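PDB 2R79: periplasmic binding protein from Pseudomonas aeruginosa, which binds heme in the periplasm and probably delivers it for transport into the cell. Local coordinates for residues Asn169-Arg174 and Ala257-Ser262. Numbering follows the deposited sequence.
With SO4 (sulfate ion), chain C.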
ATOM      1  N   ASN A 169      28.375 -18.422 -11.927  1.00 17.42           N
ATOM      2  CA  ASN A 169      28.708 -19.128 -13.156  1.00 19.90           C
ATOM      3  C   ASN A 169      27.482 -19.401 -14.008  1.00 18.61           C
ATOM      4  O   ASN A 169      27.477 -19.127 -15.205  1.00 18.66           O
ATOM      5  CB  ASN A 169      29.431 -20.444 -12.852  1.00 24.04           C
ATOM      6  CG  ASN A 169      30.852 -20.223 -12.352  1.00 33.20           C
ATOM      7  OD1 ASN A 169      31.637 -19.506 -12.982  1.00 36.05           O
ATOM      8  ND2 ASN A 169      31.192 -20.837 -11.219  1.00 35.99           N
ATOM      9  N   ARG A 170      26.433 -19.929 -13.389  1.00 18.05           N
ATOM     10  CA  ARG A 170      25.217 -20.236 -14.119  1.00 16.77           C
ATOM     11  C   ARG A 170      24.540 -19.003 -14.687  1.00 16.98           C
ATOM     12  O   ARG A 170      23.759 -19.113 -15.625  1.00 19.25           O
ATOM     13  CB  ARG A 170      24.251 -20.999 -13.222  1.00 17.08           C
ATOM     14  CG  ARG A 170      24.720 -22.407 -12.898  1.00 17.09           C
ATOM     15  CD  ARG A 170      24.534 -23.313 -14.081  1.00 15.03           C
ATOM     16  NE  ARG A 170      24.933 -24.681 -13.786  1.00 19.65           N
ATOM     17  CZ  ARG A 170      24.585 -25.727 -14.530  1.00 23.02           C
ATOM     18  NH1 ARG A 170      23.828 -25.555 -15.609  1.00 20.12           N
ATOM     19  NH2 ARG A 170      24.993 -26.946 -14.202  1.00 20.02           N
ATOM     20  N   ALA A 171      24.836 -17.831 -14.134  1.00 16.13           N
ATOM     21  CA  ALA A 171      24.236 -16.596 -14.636  1.00 15.58           C
ATOM     22  C   ALA A 171      25.102 -15.930 -15.705  1.00 15.38           C
ATOM     23  O   ALA A 171      24.795 -14.836 -16.166  1.00 16.05           O
ATOM     24  CB  ALA A 171      23.965 -15.621 -13.485  1.00 11.92           C
ATOM     25  N   GLY A 172      26.194 -16.584 -16.089  1.00 17.03           N
ATOM     26  CA  GLY A 172      27.057 -16.033 -17.123  1.00 17.32           C
ATOM     27  C   GLY A 172      28.204 -15.129 -16.694  1.00 18.29           C
ATOM     28  O   GLY A 172      28.806 -14.467 -17.530  1.00 20.14           O
ATOM     29  N   ALA A 173      28.525 -15.098 -15.407  1.00 17.82           N
ATOM     30  CA  ALA A 173      29.613 -14.246 -14.929  1.00 17.83           C
ATOM     31  C   ALA A 173      30.844 -15.068 -14.587  1.00 17.93           C
ATOM     32  O   ALA A 173      30.774 -16.295 -14.512  1.00 15.91           O
ATOM     33  CB  ALA A 173      29.160 -13.464 -13.704  1.00 15.80           C
ATOM     34  N   ARG A 174      31.969 -14.381 -14.397  1.00 19.66           N
ATOM     35  CA  ARG A 174      33.235 -15.020 -14.012  1.00 20.46           C
ATOM     36  C   ARG A 174      33.503 -14.642 -12.563  1.00 19.61           C
ATOM     37  O   ARG A 174      33.646 -13.457 -12.248  1.00 20.25           O
ATOM     38  CB  ARG A 174      34.399 -14.502 -14.862  1.00 23.47           C
ATOM     39  CG  ARG A 174      34.347 -14.883 -16.334  1.00 32.80           C
ATOM     40  CD  ARG A 174      35.148 -16.135 -16.631  1.00 35.80           C
ATOM     41  NE  ARG A 174      35.298 -16.332 -18.071  1.00 43.11           N
ATOM     42  CZ  ARG A 174      34.397 -16.921 -18.857  1.00 45.90           C
ATOM     43  NH1 ARG A 174      33.261 -17.388 -18.349  1.00 47.58           N
ATOM     44  NH2 ARG A 174      34.630 -17.033 -20.159  1.00 46.08           N
ATOM     45  N   ALA A 257      20.318 -11.119 -16.740  1.00 20.99           N
ATOM     46  CA  ALA A 257      19.798  -9.940 -17.437  1.00 20.59           C
ATOM     47  C   ALA A 257      20.614  -8.716 -17.002  1.00 21.17           C
ATOM     48  O   ALA A 257      20.911  -7.831 -17.812  1.00 23.19           O
ATOM     49  CB  ALA A 257      18.319  -9.735 -17.117  1.00 18.64           C
ATOM     50  N   ALA A 258      20.980  -8.673 -15.723  1.00 19.60           N
ATOM     51  CA  ALA A 258      21.786  -7.570 -15.191  1.00 18.98           C
ATOM     52  C   ALA A 258      23.236  -7.675 -15.687  1.00 20.55           C
ATOM     53  O   ALA A 258      23.905  -6.660 -15.875  1.00 18.95           O
ATOM     54  CB  ALA A 258      21.762  -7.589 -13.672  1.00 16.46           C
ATOM     55  N   PHE A 259      23.708  -8.908 -15.894  1.00 20.02           N
ATOM     56  CA  PHE A 259      25.072  -9.157 -16.364  1.00 19.83           C
ATOM     57  C   PHE A 259      25.257  -8.886 -17.863  1.00 21.97           C
ATOM     58  O   PHE A 259      26.357  -8.556 -18.306  1.00 23.77           O
ATOM     59  CB  PHE A 259      25.483 -10.600 -16.041  1.00 17.73           C
ATOM     60  CG  PHE A 259      25.666 -10.875 -14.562  1.00 15.62           C
ATOM     61  CD1 PHE A 259      25.746 -12.181 -14.094  1.00 15.92           C
ATOM     62  CD2 PHE A 259      25.775  -9.830 -13.645  1.00 16.31           C
ATOM     63  CE1 PHE A 259      25.929 -12.450 -12.733  1.00 15.49           C
ATOM     64  CE2 PHE A 259      25.959 -10.084 -12.282  1.00 15.27           C
ATOM     65  CZ  PHE A 259      26.036 -11.398 -11.827  1.00 17.08           C
ATOM     66  N   TYR A 260      24.183  -9.040 -18.639  1.00 21.81           N
ATOM     67  CA  TYR A 260      24.214  -8.789 -20.084  1.00 19.88           C
ATOM     68  C   TYR A 260      23.048  -7.864 -20.394  1.00 20.73           C
ATOM     69  O   TYR A 260      22.063  -8.280 -20.997  1.00 19.84           O
ATOM     70  CB  TYR A 260      24.044 -10.087 -20.875  1.00 17.08           C
ATOM     71  CG  TYR A 260      25.136 -11.088 -20.645  1.00 15.09           C
ATOM     72  CD1 TYR A 260      25.085 -11.970 -19.567  1.00 14.51           C
ATOM     73  CD2 TYR A 260      26.267 -11.108 -21.464  1.00 15.68           C
ATOM     74  CE1 TYR A 260      26.140 -12.844 -19.304  1.00 13.78           C
ATOM     75  CE2 TYR A 260      27.320 -11.973 -21.211  1.00 14.51           C
ATOM     76  CZ  TYR A 260      27.251 -12.839 -20.130  1.00 15.70           C
ATOM     77  OH  TYR A 260      28.289 -13.707 -19.886  1.00 18.97           O
ATOM     78  N   PRO A 261      23.152  -6.591 -19.991  1.00 23.35           N
ATOM     79  CA  PRO A 261      22.101  -5.591 -20.210  1.00 25.22           C
ATOM     80  C   PRO A 261      21.689  -5.339 -21.657  1.00 27.98           C
ATOM     81  O   PRO A 261      20.607  -4.816 -21.905  1.00 29.73           O
ATOM     82  CB  PRO A 261      22.667  -4.343 -19.533  1.00 22.50           C
ATOM     83  CG  PRO A 261      24.139  -4.508 -19.699  1.00 22.43           C
ATOM     84  CD  PRO A 261      24.351  -5.971 -19.400  1.00 22.53           C
ATOM     85  N   SER A 262      22.548  -5.710 -22.600  1.00 31.64           N
ATOM     86  CA  SER A 262      22.263  -5.517 -24.022  1.00 35.15           C
ATOM     87  C   SER A 262      21.613  -6.727 -24.669  1.00 36.49           C
ATOM     88  O   SER A 262      21.695  -6.905 -25.882  1.00 39.18           O
ATOM     89  CB  SER A 262      23.542  -5.188 -24.785  1.00 33.57           C
ATOM     90  OG  SER A 262      24.077  -3.961 -24.339  1.00 40.75           O
TER
HETATM   91  S   SO4 C 910      27.087 -28.610 -11.580  1.00 64.31           S
HETATM   92  O1  SO4 C 910      27.165 -30.105 -11.664  1.00 64.66           O
HETATM   93  O2  SO4 C 910      28.226 -28.034 -10.782  1.00 65.47           O
HETATM   94  O3  SO4 C 910      27.114 -28.107 -12.988  1.00 66.72           O
HETATM   95  O4  SO4 C 910      25.795 -28.160 -10.975  1.00 62.63           O
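The C-terminal ends of helices 163-170 and 248-259 meet here through buried residues, in structural packing away from the heme pocket. One hydrogen bond joins them: Y260 OH donates to the carbonyl oxygen G172 O at 2.5 Å. The donor lies in the carbonyl plane on a lone pair, with a C=O...OH angle of 134°. Tyrosine suits the place because its ring spans the gap and its hydroxyl, on the ring's rim, meets G172 O edge-on and also bonds Q136 NE2. A171 O lies near the plane of both rings, at the edge of Y260 and 3.5 Å from F259 CD1.

G172 ends its helix in a Schellman motif with positive phi (90°), and G172 N bonds back to N169 O at 3.0 Å. That phi leaves little room beside the carbonyl of A171, and Y260 CE1 occupies the side where a side chain would stand, so glycine suits the place.

Apolar packing centres on F259. F259 CE1 touches A173 CB at 3.5 Å and A171 CB at 3.8 Å, the small alanines letting the ring come close to the turn. V144 of strand 143-150 touches both A173 and F259, while helix 111-135 packs on Y260.

Apart from this, R170 NH2 donates to SO4 O3 at 2.7 Å in a bent bond (135°); the sulfate, probably from the crystallisation liquor, lies at the guanidinium edge.

Phenylalanine thus fills the apolar side of the joint, while tyrosine satisfies a buried carbonyl that the turn leaves facing it.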